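Local coordinates for [4Fe-4S]-dependent U34-ARNt thiolase (Methanococcus maripaludis, PDB 6SCY), which probably transfers sulfur to tRNA, using a [4Fe-4S] cluster and ATP, as a thiolase of uridine 34, at residues 163-174 with 203-214. Sequence-based numbering, arbitrary orientation.
Sequences DFLAIGHNLDDV and VKRIKPLEKIPE. With SO4 (sulfate ion), chain B.
L165 and I167 tie strand 164-167 to strand 204-206 by the backbone hydrogen bonds of a parallel strand pair: L165 N gives to K204 O (2.8 Å), L165 O accepts from I206 N, and I167 N gives to I206 O. Beyond the strands, L171 N donates to I212 O (2.9 Å), and E214 N donates to D172 OD1 (3.0 Å), whose other oxygen pairs with K259.

Among apolar side chains, the branched methyl I206 CG2 reaches F164 CD1 (3.7 Å), while CD1 of the same isoleucine packs on A166 CB, a residue small enough to admit it. With CG anti to the backbone N (chi1 -173°), L171 sends CD1 toward E210 O (3.5 Å) and CD2 beside P213 CG (4.0 Å); leucine suits because its two methyls can lie on both.

Strand 204-206 is the edge of the five-stranded parallel sheet, order 3-2-1-4-5, in the HUP-type PP-loop domain; G168 and D173, in the segment that follows the strand pairing, are predicted to bind ATP.

N170 caps the helix from 171, its amide supplying both acceptor and donor: OD1 accepts D173 N in a capping box, and ND2, bonded to D61, packs against E214 CG. With an alanine here, D173 N would probably lose its cap and D61 its amide partner.

Cationic R205 suits a place beside anions. I167 CG1 lies over one guanidinium face (3.5 Å from NH1), and the edge turns to sulfate O3, which H169 NE2 also reaches, both bonds being weak. The ion probably comes from the crystallisation liquor, and R205 NH1 makes a salt bridge to a second sulfate. I167 CG2 lies over one face of the H169 ring; K207 lies beside H169 and points the same way, CE at the ring edge 3.5 Å from H169 ND1.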
# COMPACT_ATOMS: atom_id res chain seq x y z
N ASP A 163 29.91 6.09 12.89
CA ASP A 163 29.30 4.76 12.93
C ASP A 163 27.88 4.78 12.35
O ASP A 163 27.46 3.81 11.71
CB ASP A 163 29.34 4.20 14.36
CG ASP A 163 30.76 3.98 14.84
OD1 ASP A 163 31.44 3.10 14.28
OD2 ASP A 163 31.18 4.69 15.78
N PHE A 164 27.14 5.88 12.58
CA PHE A 164 25.77 6.04 12.11
C PHE A 164 25.50 7.44 11.58
O PHE A 164 26.16 8.41 12.00
CB PHE A 164 24.77 5.70 13.23
CG PHE A 164 24.88 4.30 13.78
CD1 PHE A 164 24.35 3.22 13.08
CD2 PHE A 164 25.49 4.07 15.00
CE1 PHE A 164 24.45 1.93 13.59
CE2 PHE A 164 25.58 2.77 15.52
CZ PHE A 164 25.06 1.71 14.81
N LEU A 165 24.53 7.55 10.66
CA LEU A 165 24.08 8.82 10.10
C LEU A 165 22.61 8.97 10.51
O LEU A 165 21.75 8.24 10.01
CB LEU A 165 24.27 8.85 8.56
CG LEU A 165 23.65 10.02 7.77
CD1 LEU A 165 24.43 11.31 7.96
CD2 LEU A 165 23.60 9.69 6.30
N ALA A 166 22.33 9.87 11.47
CA ALA A 166 20.99 10.11 11.98
C ALA A 166 20.22 11.09 11.09
O ALA A 166 20.73 12.17 10.79
CB ALA A 166 21.05 10.59 13.41
N ILE A 167 19.02 10.69 10.64
CA ILE A 167 18.12 11.48 9.78
C ILE A 167 16.81 11.73 10.53
O ILE A 167 16.25 10.80 11.11
CB ILE A 167 17.91 10.83 8.37
CG1 ILE A 167 19.22 10.30 7.73
CG2 ILE A 167 17.18 11.76 7.40
CD1 ILE A 167 20.23 11.32 7.30
N GLY A 168 16.34 12.98 10.50
CA GLY A 168 15.13 13.41 11.20
C GLY A 168 13.80 13.10 10.53
O GLY A 168 12.95 13.99 10.42
N HIS A 169 13.60 11.84 10.10
CA HIS A 169 12.34 11.43 9.48
C HIS A 169 11.39 11.03 10.58
O HIS A 169 11.78 10.26 11.46
CB HIS A 169 12.53 10.27 8.49
CG HIS A 169 13.28 10.61 7.24
ND1 HIS A 169 14.07 9.68 6.59
CD2 HIS A 169 13.30 11.77 6.53
CE1 HIS A 169 14.56 10.30 5.52
NE2 HIS A 169 14.12 11.56 5.45
N ASN A 170 10.16 11.59 10.57
CA ASN A 170 9.16 11.28 11.59
C ASN A 170 8.16 10.24 11.07
O ASN A 170 8.26 9.84 9.91
CB ASN A 170 8.51 12.56 12.14
CG ASN A 170 7.63 13.32 11.19
OD1 ASN A 170 6.69 12.79 10.59
ND2 ASN A 170 7.87 14.60 11.05
N LEU A 171 7.23 9.77 11.92
CA LEU A 171 6.24 8.75 11.53
C LEU A 171 5.43 9.15 10.31
O LEU A 171 5.24 8.31 9.42
CB LEU A 171 5.32 8.37 12.71
CG LEU A 171 4.36 7.20 12.49
CD1 LEU A 171 5.09 5.90 12.21
CD2 LEU A 171 3.45 7.02 13.69
N ASP A 172 4.98 10.43 10.25
CA ASP A 172 4.23 10.99 9.13
C ASP A 172 5.07 10.92 7.86
O ASP A 172 4.59 10.35 6.88
CB ASP A 172 3.79 12.44 9.41
CG ASP A 172 2.51 12.58 10.21
OD1 ASP A 172 2.53 12.28 11.43
OD2 ASP A 172 1.50 13.02 9.63
N ASP A 173 6.35 11.40 7.89
CA ASP A 173 7.32 11.37 6.79
C ASP A 173 7.49 9.97 6.18
O ASP A 173 7.55 9.83 4.96
CB ASP A 173 8.71 11.84 7.28
CG ASP A 173 8.90 13.33 7.38
OD1 ASP A 173 9.39 13.94 6.40
OD2 ASP A 173 8.60 13.89 8.45
N VAL A 174 7.58 8.95 7.06
CA VAL A 174 7.79 7.54 6.73
C VAL A 174 6.52 6.88 6.17
O VAL A 174 6.63 6.15 5.19
CB VAL A 174 8.39 6.78 7.93
CG1 VAL A 174 8.58 5.30 7.62
CG2 VAL A 174 9.71 7.40 8.36
N VAL A 203 27.80 4.22 5.56
CA VAL A 203 27.47 4.49 6.96
C VAL A 203 25.96 4.24 7.11
O VAL A 203 25.19 4.66 6.25
CB VAL A 203 27.89 5.93 7.39
CG1 VAL A 203 27.56 6.21 8.85
CG2 VAL A 203 29.38 6.16 7.14
N LYS A 204 25.56 3.54 8.19
CA LYS A 204 24.17 3.17 8.45
C LYS A 204 23.27 4.36 8.75
O LYS A 204 23.56 5.14 9.67
CB LYS A 204 24.10 2.12 9.58
CG LYS A 204 22.97 1.11 9.42
CD LYS A 204 21.74 1.43 10.26
CE LYS A 204 20.75 0.29 10.22
NZ LYS A 204 19.65 0.49 11.20
N ARG A 205 22.19 4.50 7.97
CA ARG A 205 21.20 5.56 8.12
C ARG A 205 20.21 5.19 9.22
O ARG A 205 19.45 4.23 9.07
CB ARG A 205 20.47 5.80 6.79
CG ARG A 205 20.86 7.07 6.07
CD ARG A 205 20.15 7.19 4.73
NE ARG A 205 20.42 8.47 4.08
CZ ARG A 205 19.55 9.47 4.00
NH1 ARG A 205 18.33 9.34 4.50
NH2 ARG A 205 19.89 10.59 3.39
N ILE A 206 20.24 5.93 10.34
CA ILE A 206 19.34 5.72 11.48
C ILE A 206 18.33 6.87 11.54
O ILE A 206 18.67 8.00 11.19
CB ILE A 206 20.07 5.48 12.84
CG1 ILE A 206 21.10 6.59 13.17
CG2 ILE A 206 20.73 4.10 12.86
CD1 ILE A 206 21.35 6.88 14.65
N LYS A 207 17.07 6.58 11.92
CA LYS A 207 16.02 7.60 12.04
C LYS A 207 15.46 7.54 13.46
O LYS A 207 14.59 6.70 13.74
CB LYS A 207 14.91 7.39 10.99
CG LYS A 207 15.32 7.76 9.58
CD LYS A 207 14.78 6.76 8.57
CE LYS A 207 15.68 6.63 7.37
NZ LYS A 207 16.99 6.01 7.71
N PRO A 208 15.97 8.36 14.40
CA PRO A 208 15.46 8.29 15.77
C PRO A 208 13.98 8.66 15.89
O PRO A 208 13.28 8.05 16.68
CB PRO A 208 16.36 9.27 16.54
CG PRO A 208 17.56 9.48 15.66
CD PRO A 208 17.02 9.39 14.27
N LEU A 209 13.51 9.59 15.06
CA LEU A 209 12.12 10.07 15.09
C LEU A 209 11.12 9.22 14.29
O LEU A 209 9.93 9.56 14.25
CB LEU A 209 12.06 11.55 14.63
CG LEU A 209 12.84 12.60 15.48
CD1 LEU A 209 12.75 13.95 14.85
CD2 LEU A 209 12.28 12.72 16.86
N GLU A 210 11.58 8.11 13.68
CA GLU A 210 10.85 7.18 12.80
C GLU A 210 9.44 6.75 13.28
O GLU A 210 8.59 6.43 12.45
CB GLU A 210 11.71 5.93 12.57
CG GLU A 210 11.43 5.19 11.27
CD GLU A 210 12.18 3.89 11.09
OE1 GLU A 210 11.74 3.05 10.27
OE2 GLU A 210 13.22 3.70 11.77
N LYS A 211 9.21 6.72 14.59
CA LYS A 211 7.95 6.28 15.17
C LYS A 211 7.20 7.37 15.96
O LYS A 211 6.20 7.07 16.63
CB LYS A 211 8.17 5.02 16.04
CG LYS A 211 8.76 3.80 15.31
CD LYS A 211 7.72 3.05 14.49
CE LYS A 211 8.35 2.13 13.47
NZ LYS A 211 8.81 2.88 12.27
N ILE A 212 7.65 8.62 15.85
CA ILE A 212 7.03 9.75 16.54
C ILE A 212 6.26 10.56 15.49
O ILE A 212 6.88 11.02 14.53
CB ILE A 212 8.08 10.61 17.31
CG1 ILE A 212 9.05 9.77 18.18
CG2 ILE A 212 7.42 11.71 18.11
CD1 ILE A 212 8.49 9.06 19.42
N PRO A 213 4.91 10.72 15.61
CA PRO A 213 4.16 11.50 14.60
C PRO A 213 4.59 12.96 14.57
O PRO A 213 5.11 13.46 15.57
CB PRO A 213 2.71 11.38 15.07
CG PRO A 213 2.69 10.20 15.97
CD PRO A 213 4.01 10.23 16.66
N GLU A 214 4.38 13.64 13.43
CA GLU A 214 4.76 15.04 13.24
C GLU A 214 4.25 15.96 14.35
O GLU A 214 4.99 16.83 14.80
CB GLU A 214 4.31 15.54 11.85
CG GLU A 214 5.13 16.71 11.34
CD GLU A 214 4.56 17.45 10.15
OE1 GLU A 214 4.27 16.80 9.12
OE2 GLU A 214 4.42 18.69 10.24
S SO4 B . 17.04 13.48 3.28
O1 SO4 B . 18.02 13.75 4.33
O2 SO4 B . 15.94 14.44 3.37
O3 SO4 B . 16.52 12.12 3.44
O4 SO4 B . 17.69 13.59 1.98